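Local atomic coordinates of cellulose-binding protein (Saccharophagus degradans, PDB entry 2X32), a protein that binds a long polyisoprenoid diphosphate in its YceI-like domain, probably for polyisoprenoid transport, and is implicated in plant cell wall breakdown. Residues Gln124-Thr129 with Val173-Ala178; Gln48-Leu53 with Tyr77-Val82; Pro138-Ala143 with Ser165-Val170. One frame throughout, in Å; residues are numbered along the deposited sequence. Where two conformers were deposited one is given.

Contact 1. Residues Gln124-Thr129 with Val173-Ala178. With OTP ((2E,6E,10E,14E,18E,22E,26E)-3,7,11,15,19,23,27,31-octamethyldotriaconta-2,6,10,14,18,22,26,30-octaenyl trihydrogen diphosphate), chain C.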
loop_
_atom_site.group_PDB
_atom_site.type_symbol
_atom_site.label_atom_id
_atom_site.label_comp_id
_atom_site.label_asym_id
_atom_site.label_seq_id
_atom_site.Cartn_x
_atom_site.Cartn_y
_atom_site.Cartn_z
ATOM N N GLN A 124 -6.044 -4.855 -15.120
ATOM C CA GLN A 124 -6.297 -4.537 -16.523
ATOM C C GLN A 124 -5.024 -4.714 -17.322
ATOM O O GLN A 124 -3.939 -4.240 -16.907
ATOM C CB GLN A 124 -6.819 -3.117 -16.674
ATOM C CG GLN A 124 -7.233 -2.810 -18.127
ATOM C CD GLN A 124 -7.747 -1.375 -18.330
ATOM O OE1 GLN A 124 -7.351 -0.429 -17.640
ATOM N NE2 GLN A 124 -8.586 -1.239 -19.321
ATOM N N ARG A 125 -5.134 -5.390 -18.469
ATOM C CA ARG A 125 -3.996 -5.520 -19.367
ATOM C C ARG A 125 -3.860 -4.267 -20.231
ATOM O O ARG A 125 -4.816 -3.823 -20.875
ATOM C CB ARG A 125 -4.096 -6.751 -20.278
ATOM C CG ARG A 125 -2.906 -6.838 -21.203
ATOM C CD ARG A 125 -2.892 -8.069 -22.070
ATOM N NE ARG A 125 -2.613 -9.269 -21.266
ATOM C CZ ARG A 125 -1.420 -9.591 -20.785
ATOM N NH1 ARG A 125 -0.328 -8.857 -21.028
ATOM N NH2 ARG A 125 -1.303 -10.665 -20.008
ATOM N N LEU A 126 -2.668 -3.682 -20.246
ATOM C CA LEU A 126 -2.405 -2.528 -21.053
ATOM C C LEU A 126 -1.683 -2.785 -22.344
ATOM O O LEU A 126 -1.813 -2.019 -23.308
ATOM C CB LEU A 126 -1.622 -1.502 -20.225
ATOM C CG LEU A 126 -2.238 -1.028 -18.928
ATOM C CD1 LEU A 126 -1.338 0.032 -18.309
ATOM C CD2 LEU A 126 -3.617 -0.457 -19.124
ATOM N N SER A 127 -0.901 -3.870 -22.392
ATOM C CA SER A 127 -0.156 -4.237 -23.585
ATOM C C SER A 127 0.215 -5.716 -23.441
ATOM O O SER A 127 -0.135 -6.369 -22.442
ATOM C CB SER A 127 1.143 -3.448 -23.639
ATOM O OG SER A 127 2.114 -3.917 -22.702
ATOM N N ALA A 128 0.998 -6.237 -24.392
ATOM C CA ALA A 128 1.433 -7.634 -24.306
ATOM C C ALA A 128 2.288 -7.929 -23.101
ATOM O O ALA A 128 2.347 -9.075 -22.685
ATOM C CB ALA A 128 2.181 -8.066 -25.579
ATOM N N THR A 129 2.914 -6.903 -22.493
ATOM C CA THR A 129 3.795 -7.088 -21.355
ATOM C C THR A 129 3.396 -6.332 -20.090
ATOM O O THR A 129 3.974 -6.588 -19.034
ATOM C CB THR A 129 5.209 -6.630 -21.689
ATOM O OG1 THR A 129 5.132 -5.290 -22.150
ATOM C CG2 THR A 129 5.799 -7.475 -22.815
ATOM N N VAL A 173 -2.206 2.514 -7.468
ATOM C CA VAL A 173 -2.180 2.091 -8.890
ATOM C C VAL A 173 -0.776 1.539 -9.115
ATOM O O VAL A 173 0.227 2.265 -9.015
ATOM C CB VAL A 173 -2.488 3.222 -9.841
ATOM C CG1 VAL A 173 -2.408 2.711 -11.302
ATOM C CG2 VAL A 173 -3.893 3.843 -9.516
ATOM N N LEU A 174 -0.700 0.247 -9.413
ATOM C CA LEU A 174 0.562 -0.470 -9.571
ATOM C C LEU A 174 0.693 -0.911 -11.017
ATOM O O LEU A 174 -0.288 -1.435 -11.592
ATOM C CB LEU A 174 0.593 -1.685 -8.672
ATOM C CG LEU A 174 0.337 -1.390 -7.201
ATOM C CD1 LEU A 174 0.271 -2.682 -6.429
ATOM C CD2 LEU A 174 1.320 -0.419 -6.524
ATOM N N PHE A 175 1.862 -0.719 -11.603
ATOM C CA PHE A 175 2.109 -1.191 -12.956
ATOM C C PHE A 175 3.143 -2.260 -12.905
ATOM O O PHE A 175 4.208 -2.070 -12.291
ATOM C CB PHE A 175 2.601 -0.016 -13.800
ATOM C CG PHE A 175 1.562 1.048 -13.998
ATOM C CD1 PHE A 175 0.652 0.986 -15.062
ATOM C CD2 PHE A 175 1.455 2.117 -13.122
ATOM C CE1 PHE A 175 -0.338 1.953 -15.218
ATOM C CE2 PHE A 175 0.461 3.086 -13.300
ATOM C CZ PHE A 175 -0.421 2.995 -14.315
ATOM N N TYR A 176 2.820 -3.428 -13.458
ATOM C CA TYR A 176 3.742 -4.554 -13.495
ATOM C C TYR A 176 4.049 -4.888 -14.950
ATOM O O TYR A 176 3.164 -4.847 -15.815
ATOM C CB TYR A 176 3.143 -5.790 -12.762
ATOM C CG TYR A 176 3.108 -5.726 -11.278
ATOM C CD1 TYR A 176 4.168 -6.121 -10.511
ATOM C CD2 TYR A 176 1.993 -5.247 -10.604
ATOM C CE1 TYR A 176 4.138 -6.101 -9.117
ATOM C CE2 TYR A 176 1.964 -5.192 -9.232
ATOM C CZ TYR A 176 3.043 -5.603 -8.483
ATOM O OH TYR A 176 3.042 -5.570 -7.105
ATOM N N GLU A 177 5.300 -5.240 -15.237
ATOM C CA GLU A 177 5.786 -5.447 -16.578
ATOM C C GLU A 177 6.568 -6.736 -16.662
ATOM O O GLU A 177 7.429 -6.943 -15.844
ATOM C CB GLU A 177 6.790 -4.339 -16.862
ATOM C CG GLU A 177 6.172 -3.138 -17.241
ATOM C CD GLU A 177 6.098 -2.947 -18.765
ATOM O OE1 GLU A 177 6.292 -3.894 -19.563
ATOM O OE2 GLU A 177 5.772 -1.856 -19.123
ATOM N N ALA A 178 6.135 -7.579 -17.603
ATOM C CA ALA A 178 6.779 -8.847 -17.949
ATOM C C ALA A 178 7.968 -8.658 -18.877
ATOM O O ALA A 178 8.016 -7.703 -19.630
ATOM C CB ALA A 178 5.762 -9.763 -18.601
HETATM O O7 OTP C . -2.570 20.108 12.853
HETATM P P2 OTP C . -1.074 20.236 12.970
HETATM O O5 OTP C . -0.637 20.864 14.282
HETATM O O6 OTP C . -0.398 20.804 11.752
HETATM O O4 OTP C . -0.566 18.673 13.119
HETATM P P1 OTP C . 0.280 17.818 12.040
HETATM O O2 OTP C . -0.733 17.377 11.002
HETATM O O3 OTP C . 1.628 18.406 11.675
HETATM O O1 OTP C . 0.628 16.394 12.726
HETATM C C40 OTP C . -0.467 15.484 12.948
HETATM C C39 OTP C . -0.248 14.178 12.172
HETATM C C37 OTP C . -1.184 13.603 11.441
HETATM C C38 OTP C . -2.605 14.120 11.186
HETATM C C36 OTP C . -0.880 12.275 10.753
HETATM C C35 OTP C . -1.557 11.079 11.368
HETATM C C34 OTP C . -1.274 9.804 10.549
HETATM C C32 OTP C . -2.128 8.789 10.369
HETATM C C33 OTP C . -3.530 8.825 10.873
HETATM C C31 OTP C . -1.673 7.642 9.454
HETATM C C30 OTP C . -1.688 6.242 10.014
HETATM C C29 OTP C . -1.318 5.203 8.961
HETATM C C27 OTP C . -1.855 3.990 8.880
HETATM C C28 OTP C . -2.838 3.401 9.890
HETATM C C26 OTP C . -1.552 3.077 7.712
HETATM C C25 OTP C . -0.677 3.641 6.613
HETATM C C24 OTP C . -0.745 2.868 5.285
HETATM C C22 OTP C . 0.149 1.988 4.841
HETATM C C23 OTP C . 1.477 1.678 5.486
HETATM C C21 OTP C . -0.145 1.283 3.548
HETATM C C20 OTP C . -0.461 -0.226 3.729
HETATM C C19 OTP C . -0.705 -0.967 2.414
HETATM C C17 OTP C . -1.886 -1.357 1.936
HETATM C C18 OTP C . -3.186 -1.315 2.659
HETATM C C16 OTP C . -1.947 -1.910 0.520
HETATM C C15 OTP C . -2.460 -3.320 0.466
HETATM C C14 OTP C . -2.179 -3.963 -0.869
HETATM C C12 OTP C . -2.996 -4.847 -1.493
HETATM C C13 OTP C . -4.354 -5.244 -0.915
HETATM C C11 OTP C . -2.638 -5.487 -2.795
HETATM C C10 OTP C . -1.440 -4.993 -3.502
HETATM C C9 OTP C . -1.253 -5.481 -4.940
HETATM C C7 OTP C . -0.380 -6.408 -5.367
HETATM C C8 OTP C . 0.693 -7.075 -4.531
HETATM C C6 OTP C . -0.428 -6.799 -6.826
HETATM C C5 OTP C . -1.214 -8.066 -7.103
HETATM C C4 OTP C . -1.161 -8.482 -8.544
HETATM C C2 OTP C . -2.195 -9.031 -9.188
HETATM C C3 OTP C . -3.548 -9.359 -8.660
HETATM C C1 OTP C . -1.991 -9.424 -10.624
#
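T129 and A178 join the turn after strand 115-125 to the end of strand 167-177 by one straight backbone hydrogen bond, A178 N to T129 O at 2.8 Å with 170° at the hydrogen. The same carbonyl oxygen also takes a CA-H...O contact from E177. Beside it T129 OG1 lies 3.2 Å from E177 OE1, a possible hydrogen bond, though its proton has another acceptor within reach. The E177 chain bends at chi2 (-96°), which turns CD and helps bring OE1 towards T129. The other carboxylate oxygen, E177 OE2, forms a salt bridge with R130. Within the turn, R125 NH1 donates to S127 O at 2.9 Å; S127 O lies in the guanidinium plane and the donor in the carbonyl plane. S127 OG accepts from T129 N as an ST turn.

Apolar contact is slight: L126 CD1 meets the edge of the F175 ring at CE1, 3.8 Å away, the two side chains crossing at about a right angle. On strand 167-177, L174 CD1 lies 3.5 Å from OTP C9, and Y176 OH, hydrogen-bonded to Q48 O, lies 3.7 Å from OTP C6. A phenylalanine at Y176 would probably leave Q48 O without this donor and thin the contacts on the isoprenoid tail. Polar bonds thus fix the turn at the surface, whereas the lipid tail meets a methyl of L174 and the hydroxyl and adjoining ring rim of Y176, the hydroxyl's polarity being met by Q48 O.

Contact 2. Residues Gln48-Leu53 with Tyr77-Val82. With OTP ((2E,6E,10E,14E,18E,22E,26E)-3,7,11,15,19,23,27,31-octamethyldotriaconta-2,6,10,14,18,22,26,30-octaenyl trihydrogen diphosphate), chain C.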
loop_
_atom_site.group_PDB
_atom_site.type_symbol
_atom_site.label_atom_id
_atom_site.label_comp_id
_atom_site.label_asym_id
_atom_site.label_seq_id
_atom_site.Cartn_x
_atom_site.Cartn_y
_atom_site.Cartn_z
ATOM N N GLN A 48 4.235 -9.517 -4.924
ATOM C CA GLN A 48 4.639 -8.771 -3.774
ATOM C C GLN A 48 4.663 -7.278 -4.087
ATOM O O GLN A 48 4.963 -6.858 -5.204
ATOM C CB GLN A 48 5.980 -9.312 -3.265
ATOM C CG GLN A 48 6.431 -8.813 -1.935
ATOM C CD GLN A 48 7.515 -9.699 -1.358
ATOM O OE1 GLN A 48 7.240 -10.718 -0.708
ATOM N NE2 GLN A 48 8.758 -9.305 -1.579
ATOM N N LEU A 49 4.333 -6.498 -3.073
ATOM C CA LEU A 49 4.490 -5.054 -3.113
ATOM C C LEU A 49 5.273 -4.759 -1.808
ATOM O O LEU A 49 4.827 -5.089 -0.717
ATOM C CB LEU A 49 3.166 -4.303 -3.077
ATOM C CG LEU A 49 3.308 -2.786 -2.929
ATOM C CD1 LEU A 49 3.950 -2.193 -4.226
ATOM C CD2 LEU A 49 1.945 -2.139 -2.707
ATOM N N VAL A 50 6.428 -4.111 -1.916
ATOM C CA VAL A 50 7.207 -3.704 -0.768
ATOM C C VAL A 50 7.134 -2.152 -0.717
ATOM O O VAL A 50 7.498 -1.440 -1.672
ATOM C CB VAL A 50 8.648 -4.148 -0.872
ATOM C CG1 VAL A 50 9.482 -3.672 0.358
ATOM C CG2 VAL A 50 8.749 -5.662 -1.090
ATOM N N ILE A 51 6.665 -1.659 0.422
ATOM C CA ILE A 51 6.452 -0.259 0.627
ATOM C C ILE A 51 7.572 0.260 1.548
ATOM O O ILE A 51 7.700 -0.178 2.681
ATOM C CB ILE A 51 5.091 -0.002 1.315
ATOM C CG1 ILE A 51 3.961 -0.520 0.435
ATOM C CG2 ILE A 51 4.901 1.528 1.560
ATOM C CD1 ILE A 51 2.830 -1.052 1.180
ATOM N N ASP A 52 8.389 1.196 1.050
ATOM C CA ASP A 52 9.472 1.753 1.830
ATOM C C ASP A 52 8.951 2.806 2.798
ATOM O O ASP A 52 8.575 3.908 2.409
ATOM C CB ASP A 52 10.494 2.349 0.874
ATOM C CG ASP A 52 11.621 3.103 1.558
ATOM O OD1 ASP A 52 11.688 3.101 2.808
ATOM O OD2 ASP A 52 12.422 3.748 0.800
ATOM N N LEU A 53 8.873 2.434 4.080
ATOM C CA LEU A 53 8.178 3.297 5.020
ATOM C C LEU A 53 9.007 4.550 5.327
ATOM O O LEU A 53 8.454 5.606 5.712
ATOM C CB LEU A 53 7.868 2.522 6.305
ATOM C CG LEU A 53 6.920 1.358 6.119
ATOM C CD1 LEU A 53 6.794 0.583 7.411
ATOM C CD2 LEU A 53 5.517 1.845 5.642
ATOM N N TYR A 77 11.257 -1.185 11.658
ATOM C CA TYR A 77 10.386 -1.600 10.562
ATOM C C TYR A 77 10.586 -0.697 9.333
ATOM O O TYR A 77 9.873 0.311 9.148
ATOM C CB TYR A 77 8.925 -1.548 10.976
ATOM C CG TYR A 77 8.581 -2.314 12.222
ATOM C CD1 TYR A 77 8.620 -3.687 12.253
ATOM C CD2 TYR A 77 8.303 -1.649 13.371
ATOM C CE1 TYR A 77 8.337 -4.380 13.382
ATOM C CE2 TYR A 77 8.003 -2.348 14.525
ATOM C CZ TYR A 77 8.063 -3.734 14.507
ATOM O OH TYR A 77 7.772 -4.432 15.670
ATOM N N SER A 78 11.568 -1.010 8.485
ATOM C CA SER A 78 11.921 -0.106 7.397
ATOM C C SER A 78 10.886 -0.207 6.241
ATOM O O SER A 78 10.706 0.745 5.471
ATOM C CB SER A 78 13.316 -0.354 6.867
ATOM O OG SER A 78 13.447 -1.696 6.476
ATOM N N VAL A 79 10.306 -1.384 6.061
ATOM C CA VAL A 79 9.366 -1.668 4.959
ATOM C C VAL A 79 8.120 -2.377 5.457
ATOM O O VAL A 79 8.146 -2.988 6.522
ATOM C CB VAL A 79 9.990 -2.454 3.819
ATOM C CG1 VAL A 79 11.207 -1.722 3.280
ATOM C CG2 VAL A 79 10.377 -3.870 4.211
ATOM N N ALA A 80 7.024 -2.209 4.712
ATOM C CA ALA A 80 5.776 -3.001 4.850
ATOM C C ALA A 80 5.673 -3.855 3.591
ATOM O O ALA A 80 6.010 -3.394 2.482
ATOM C CB ALA A 80 4.535 -2.126 5.021
ATOM N N THR A 81 5.316 -5.115 3.752
ATOM C CA THR A 81 5.351 -6.064 2.625
ATOM C C THR A 81 3.992 -6.675 2.453
ATOM O O THR A 81 3.401 -7.212 3.419
ATOM C CB THR A 81 6.357 -7.158 2.900
ATOM O OG1 THR A 81 7.629 -6.552 3.105
ATOM C CG2 THR A 81 6.390 -8.133 1.758
ATOM N N VAL A 82 3.438 -6.569 1.249
ATOM C CA VAL A 82 2.195 -7.217 0.891
ATOM C C VAL A 82 2.494 -8.409 -0.015
ATOM O O VAL A 82 3.241 -8.292 -0.980
ATOM C CB VAL A 82 1.261 -6.262 0.092
ATOM C CG1 VAL A 82 -0.073 -6.915 -0.181
ATOM C CG2 VAL A 82 1.059 -4.933 0.834
HETATM O O7 OTP C . -2.570 20.108 12.853
HETATM P P2 OTP C . -1.074 20.236 12.970
HETATM O O5 OTP C . -0.637 20.864 14.282
HETATM O O6 OTP C . -0.398 20.804 11.752
HETATM O O4 OTP C . -0.566 18.673 13.119
HETATM P P1 OTP C . 0.280 17.818 12.040
HETATM O O2 OTP C . -0.733 17.377 11.002
HETATM O O3 OTP C . 1.628 18.406 11.675
HETATM O O1 OTP C . 0.628 16.394 12.726
HETATM C C40 OTP C . -0.467 15.484 12.948
HETATM C C39 OTP C . -0.248 14.178 12.172
HETATM C C37 OTP C . -1.184 13.603 11.441
HETATM C C38 OTP C . -2.605 14.120 11.186
HETATM C C36 OTP C . -0.880 12.275 10.753
HETATM C C35 OTP C . -1.557 11.079 11.368
HETATM C C34 OTP C . -1.274 9.804 10.549
HETATM C C32 OTP C . -2.128 8.789 10.369
HETATM C C33 OTP C . -3.530 8.825 10.873
HETATM C C31 OTP C . -1.673 7.642 9.454
HETATM C C30 OTP C . -1.688 6.242 10.014
HETATM C C29 OTP C . -1.318 5.203 8.961
HETATM C C27 OTP C . -1.855 3.990 8.880
HETATM C C28 OTP C . -2.838 3.401 9.890
HETATM C C26 OTP C . -1.552 3.077 7.712
HETATM C C25 OTP C . -0.677 3.641 6.613
HETATM C C24 OTP C . -0.745 2.868 5.285
HETATM C C22 OTP C . 0.149 1.988 4.841
HETATM C C23 OTP C . 1.477 1.678 5.486
HETATM C C21 OTP C . -0.145 1.283 3.548
HETATM C C20 OTP C . -0.461 -0.226 3.729
HETATM C C19 OTP C . -0.705 -0.967 2.414
HETATM C C17 OTP C . -1.886 -1.357 1.936
HETATM C C18 OTP C . -3.186 -1.315 2.659
HETATM C C16 OTP C . -1.947 -1.910 0.520
HETATM C C15 OTP C . -2.460 -3.320 0.466
HETATM C C14 OTP C . -2.179 -3.963 -0.869
HETATM C C12 OTP C . -2.996 -4.847 -1.493
HETATM C C13 OTP C . -4.354 -5.244 -0.915
HETATM C C11 OTP C . -2.638 -5.487 -2.795
HETATM C C10 OTP C . -1.440 -4.993 -3.502
HETATM C C9 OTP C . -1.253 -5.481 -4.940
HETATM C C7 OTP C . -0.380 -6.408 -5.367
HETATM C C8 OTP C . 0.693 -7.075 -4.531
HETATM C C6 OTP C . -0.428 -6.799 -6.826
HETATM C C5 OTP C . -1.214 -8.066 -7.103
HETATM C C4 OTP C . -1.161 -8.482 -8.544
HETATM C C2 OTP C . -2.195 -9.031 -9.188
HETATM C C3 OTP C . -3.548 -9.359 -8.660
HETATM C C1 OTP C . -1.991 -9.424 -10.624
#
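L49 and V82 form a hydrogen-bonded antiparallel pair, and I51 with A80 repeats it two residues on. Four backbone bonds result; the straightest is I51 N to A80 O, 2.8 Å with 178° at the hydrogen. L53 N to S78 O adds a fifth, more bent, at 146°. Between these rungs the non-hydrogen-bonded pairs V50-T81 and D52-V79 bring CA atoms closer, and CA-H...O contacts such as V79 CA to I51 O fill in the ladder.

Side chains of alternate residues part to the two faces. On the face of V50 and V79, V50 CG1 reaches V79 CB at 3.7 Å. Next to this pair, in one of its two conformers, Q48 sets its CD against T81 CG2.

The opposite face, with L49, I51, A80 and V82, meets the isoprenoid chain. V82 CG1, anti to the backbone N (chi1 -176°), approaches OTP C14 at 3.7 Å, and I51 CD1 stands 3.7 Å from OTP C19. L53 CD2 packs on A80 CB at 4.1 Å.

Strand 46-52 is flanked on its other edge by strand 28-42, and strand 79-85 by strand 99-109, while L49 and I51 also touch L18 of strand 7-24. Helix 61-72 lies in the connection between the two paired strands.

Contact 3. Residues Pro138-Ala143 with Ser165-Val170. With OTP ((2E,6E,10E,14E,18E,22E,26E)-3,7,11,15,19,23,27,31-octamethyldotriaconta-2,6,10,14,18,22,26,30-octaenyl trihydrogen diphosphate), chain C.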
loop_
_atom_site.group_PDB
_atom_site.type_symbol
_atom_site.label_atom_id
_atom_site.label_comp_id
_atom_site.label_asym_id
_atom_site.label_seq_id
_atom_site.Cartn_x
_atom_site.Cartn_y
_atom_site.Cartn_z
ATOM N N PRO A 138 -12.784 1.793 -2.479
ATOM C CA PRO A 138 -12.110 2.358 -1.351
ATOM C C PRO A 138 -11.742 1.271 -0.279
ATOM O O PRO A 138 -12.519 0.372 -0.002
ATOM C CB PRO A 138 -13.092 3.397 -0.835
ATOM C CG PRO A 138 -13.852 3.849 -2.113
ATOM C CD PRO A 138 -14.018 2.530 -2.844
ATOM N N LEU A 139 -10.521 1.347 0.213
ATOM C CA LEU A 139 -9.850 0.321 1.023
ATOM C C LEU A 139 -9.453 1.008 2.323
ATOM O O LEU A 139 -8.705 1.980 2.284
ATOM C CB LEU A 139 -8.604 -0.187 0.301
ATOM C CG LEU A 139 -7.704 -1.203 1.050
ATOM C CD1 LEU A 139 -8.509 -2.417 1.590
ATOM C CD2 LEU A 139 -6.558 -1.674 0.104
ATOM N N LEU A 140 -9.973 0.559 3.464
ATOM C CA LEU A 140 -9.721 1.225 4.732
ATOM C C LEU A 140 -8.859 0.336 5.591
ATOM O O LEU A 140 -9.141 -0.880 5.713
ATOM C CB LEU A 140 -11.053 1.473 5.442
ATOM C CG LEU A 140 -12.109 2.277 4.677
ATOM C CD1 LEU A 140 -13.478 2.099 5.353
ATOM C CD2 LEU A 140 -11.660 3.774 4.530
ATOM N N ILE A 141 -7.831 0.907 6.198
ATOM C CA ILE A 141 -6.965 0.224 7.154
ATOM C C ILE A 141 -7.256 0.804 8.534
ATOM O O ILE A 141 -7.406 2.040 8.696
ATOM C CB ILE A 141 -5.450 0.538 6.873
ATOM C CG1 ILE A 141 -4.993 -0.127 5.581
ATOM C CG2 ILE A 141 -4.571 0.138 8.082
ATOM C CD1 ILE A 141 -5.055 -1.673 5.687
ATOM N N LYS A 142 -7.338 -0.063 9.530
ATOM C CA LYS A 142 -7.531 0.365 10.908
ATOM C C LYS A 142 -6.198 0.311 11.642
ATOM O O LYS A 142 -5.536 -0.728 11.656
ATOM C CB LYS A 142 -8.564 -0.562 11.596
ATOM C CG LYS A 142 -9.968 -0.387 11.019
ATOM C CD LYS A 142 -11.072 -1.029 11.805
ATOM C CE LYS A 142 -12.473 -0.590 11.236
ATOM N NZ LYS A 142 -12.481 0.895 10.854
ATOM N N ALA A 143 -5.767 1.439 12.192
ATOM C CA ALA A 143 -4.457 1.465 12.857
ATOM C C ALA A 143 -4.292 0.409 13.946
ATOM O O ALA A 143 -3.206 -0.131 14.115
ATOM C CB ALA A 143 -4.214 2.858 13.441
ATOM N N SER A 165 -8.163 10.564 13.370
ATOM C CA SER A 165 -8.883 9.318 13.126
ATOM C C SER A 165 -7.891 8.156 13.053
ATOM O O SER A 165 -6.778 8.297 12.520
ATOM C CB SER A 165 -9.692 9.358 11.851
ATOM O OG SER A 165 -10.215 8.064 11.566
ATOM N N THR A 166 -8.307 6.993 13.552
ATOM C CA THR A 166 -7.488 5.777 13.465
ATOM C C THR A 166 -7.813 4.903 12.270
ATOM O O THR A 166 -7.252 3.844 12.111
ATOM C CB THR A 166 -7.612 4.966 14.735
ATOM O OG1 THR A 166 -8.980 4.718 14.992
ATOM C CG2 THR A 166 -7.036 5.760 15.915
ATOM N N THR A 167 -8.724 5.349 11.412
ATOM C CA THR A 167 -9.022 4.643 10.177
ATOM C C THR A 167 -8.417 5.430 9.009
ATOM O O THR A 167 -8.550 6.669 8.902
ATOM C CB THR A 167 -10.536 4.512 9.974
ATOM O OG1 THR A 167 -11.106 3.808 11.089
ATOM C CG2 THR A 167 -10.855 3.743 8.709
ATOM N N VAL A 168 -7.743 4.710 8.122
ATOM C CA VAL A 168 -6.970 5.303 7.054
ATOM C C VAL A 168 -7.308 4.681 5.680
ATOM O O VAL A 168 -6.971 3.526 5.403
ATOM C CB VAL A 168 -5.471 5.131 7.406
ATOM C CG1 VAL A 168 -4.547 5.647 6.319
ATOM C CG2 VAL A 168 -5.163 5.874 8.712
ATOM N N PRO A 169 -7.975 5.448 4.776
ATOM C CA PRO A 169 -8.141 4.973 3.396
ATOM C C PRO A 169 -6.816 4.848 2.667
ATOM O O PRO A 169 -5.972 5.742 2.766
ATOM C CB PRO A 169 -8.955 6.116 2.720
ATOM C CG PRO A 169 -9.606 6.804 3.886
ATOM C CD PRO A 169 -8.672 6.736 4.986
ATOM N N VAL A 170 -6.639 3.768 1.928
ATOM C CA VAL A 170 -5.428 3.539 1.122
ATOM C C VAL A 170 -5.852 3.327 -0.323
ATOM O O VAL A 170 -6.819 2.625 -0.566
ATOM C CB VAL A 170 -4.672 2.306 1.630
ATOM C CG1 VAL A 170 -3.468 1.958 0.687
ATOM C CG2 VAL A 170 -4.201 2.537 3.015
HETATM O O7 OTP C . -2.570 20.108 12.853
HETATM P P2 OTP C . -1.074 20.236 12.970
HETATM O O5 OTP C . -0.637 20.864 14.282
HETATM O O6 OTP C . -0.398 20.804 11.752
HETATM O O4 OTP C . -0.566 18.673 13.119
HETATM P P1 OTP C . 0.280 17.818 12.040
HETATM O O2 OTP C . -0.733 17.377 11.002
HETATM O O3 OTP C . 1.628 18.406 11.675
HETATM O O1 OTP C . 0.628 16.394 12.726
HETATM C C40 OTP C . -0.467 15.484 12.948
HETATM C C39 OTP C . -0.248 14.178 12.172
HETATM C C37 OTP C . -1.184 13.603 11.441
HETATM C C38 OTP C . -2.605 14.120 11.186
HETATM C C36 OTP C . -0.880 12.275 10.753
HETATM C C35 OTP C . -1.557 11.079 11.368
HETATM C C34 OTP C . -1.274 9.804 10.549
HETATM C C32 OTP C . -2.128 8.789 10.369
HETATM C C33 OTP C . -3.530 8.825 10.873
HETATM C C31 OTP C . -1.673 7.642 9.454
HETATM C C30 OTP C . -1.688 6.242 10.014
HETATM C C29 OTP C . -1.318 5.203 8.961
HETATM C C27 OTP C . -1.855 3.990 8.880
HETATM C C28 OTP C . -2.838 3.401 9.890
HETATM C C26 OTP C . -1.552 3.077 7.712
HETATM C C25 OTP C . -0.677 3.641 6.613
HETATM C C24 OTP C . -0.745 2.868 5.285
HETATM C C22 OTP C . 0.149 1.988 4.841
HETATM C C23 OTP C . 1.477 1.678 5.486
HETATM C C21 OTP C . -0.145 1.283 3.548
HETATM C C20 OTP C . -0.461 -0.226 3.729
HETATM C C19 OTP C . -0.705 -0.967 2.414
HETATM C C17 OTP C . -1.886 -1.357 1.936
HETATM C C18 OTP C . -3.186 -1.315 2.659
HETATM C C16 OTP C . -1.947 -1.910 0.520
HETATM C C15 OTP C . -2.460 -3.320 0.466
HETATM C C14 OTP C . -2.179 -3.963 -0.869
HETATM C C12 OTP C . -2.996 -4.847 -1.493
HETATM C C13 OTP C . -4.354 -5.244 -0.915
HETATM C C11 OTP C . -2.638 -5.487 -2.795
HETATM C C10 OTP C . -1.440 -4.993 -3.502
HETATM C C9 OTP C . -1.253 -5.481 -4.940
HETATM C C7 OTP C . -0.380 -6.408 -5.367
HETATM C C8 OTP C . 0.693 -7.075 -4.531
HETATM C C6 OTP C . -0.428 -6.799 -6.826
HETATM C C5 OTP C . -1.214 -8.066 -7.103
HETATM C C4 OTP C . -1.161 -8.482 -8.544
HETATM C C2 OTP C . -2.195 -9.031 -9.188
HETATM C C3 OTP C . -3.548 -9.359 -8.660
HETATM C C1 OTP C . -1.991 -9.424 -10.624
HETATM O O HOH W 1 -9.347 3.736 -0.437
#
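An antiparallel strand pair, 130-142 with 167-177, forms part of the wall of the lipid pocket, and I141 and V168 form a hydrogen-bonded pair near the end of the first strand and the start of the second. V168 N donates to I141 O at 2.8 Å, and I141 N to V168 O at 2.9 Å. A143 N to T166 O, 2.8 Å and 176°, closes the end of the ladder. In this curled antiparallel sheet of the YceI-like domain the I141, V168 and V170 side chains face the isoprenoid chain: V168 CG2, anti to the carbonyl carbon, lies 3.6 Å from OTP C28, and I141 CD1 3.6 Å from OTP C18. I141 CG1 also packs on V170 CG2 at 3.8 Å. On the other face L140 CD2, in one of two conformers, rests against P169 CG at 3.7 Å, and K142 runs side by side with T167, K142 NZ making a weak hydrogen bond to T167 OG1. A water accepts from L139 N and can also donate to V170 O, though it has more acceptors in reach than protons.

From the N terminus, contact 2 comes first: it ties strand 46-52 to strand 79-85, closes a loop of 23 residues that holds helix 61-72, and is complete before strand 115-125 begins. Contact 1 opens next and ties the turn after that strand to the C-terminal end of strand 167-177. Contact 3 opens and shuts within this longer loop, around helix 149-158, and ties the end of strand 130-142 to the start of the same last strand. Contacts 1 and 3 lie on opposite sides of the chain's centre, about 27 Å apart between centres. Contacts 1 and 2 also touch through L174 and L49. All three reach one curled sheet and the same bound lipid.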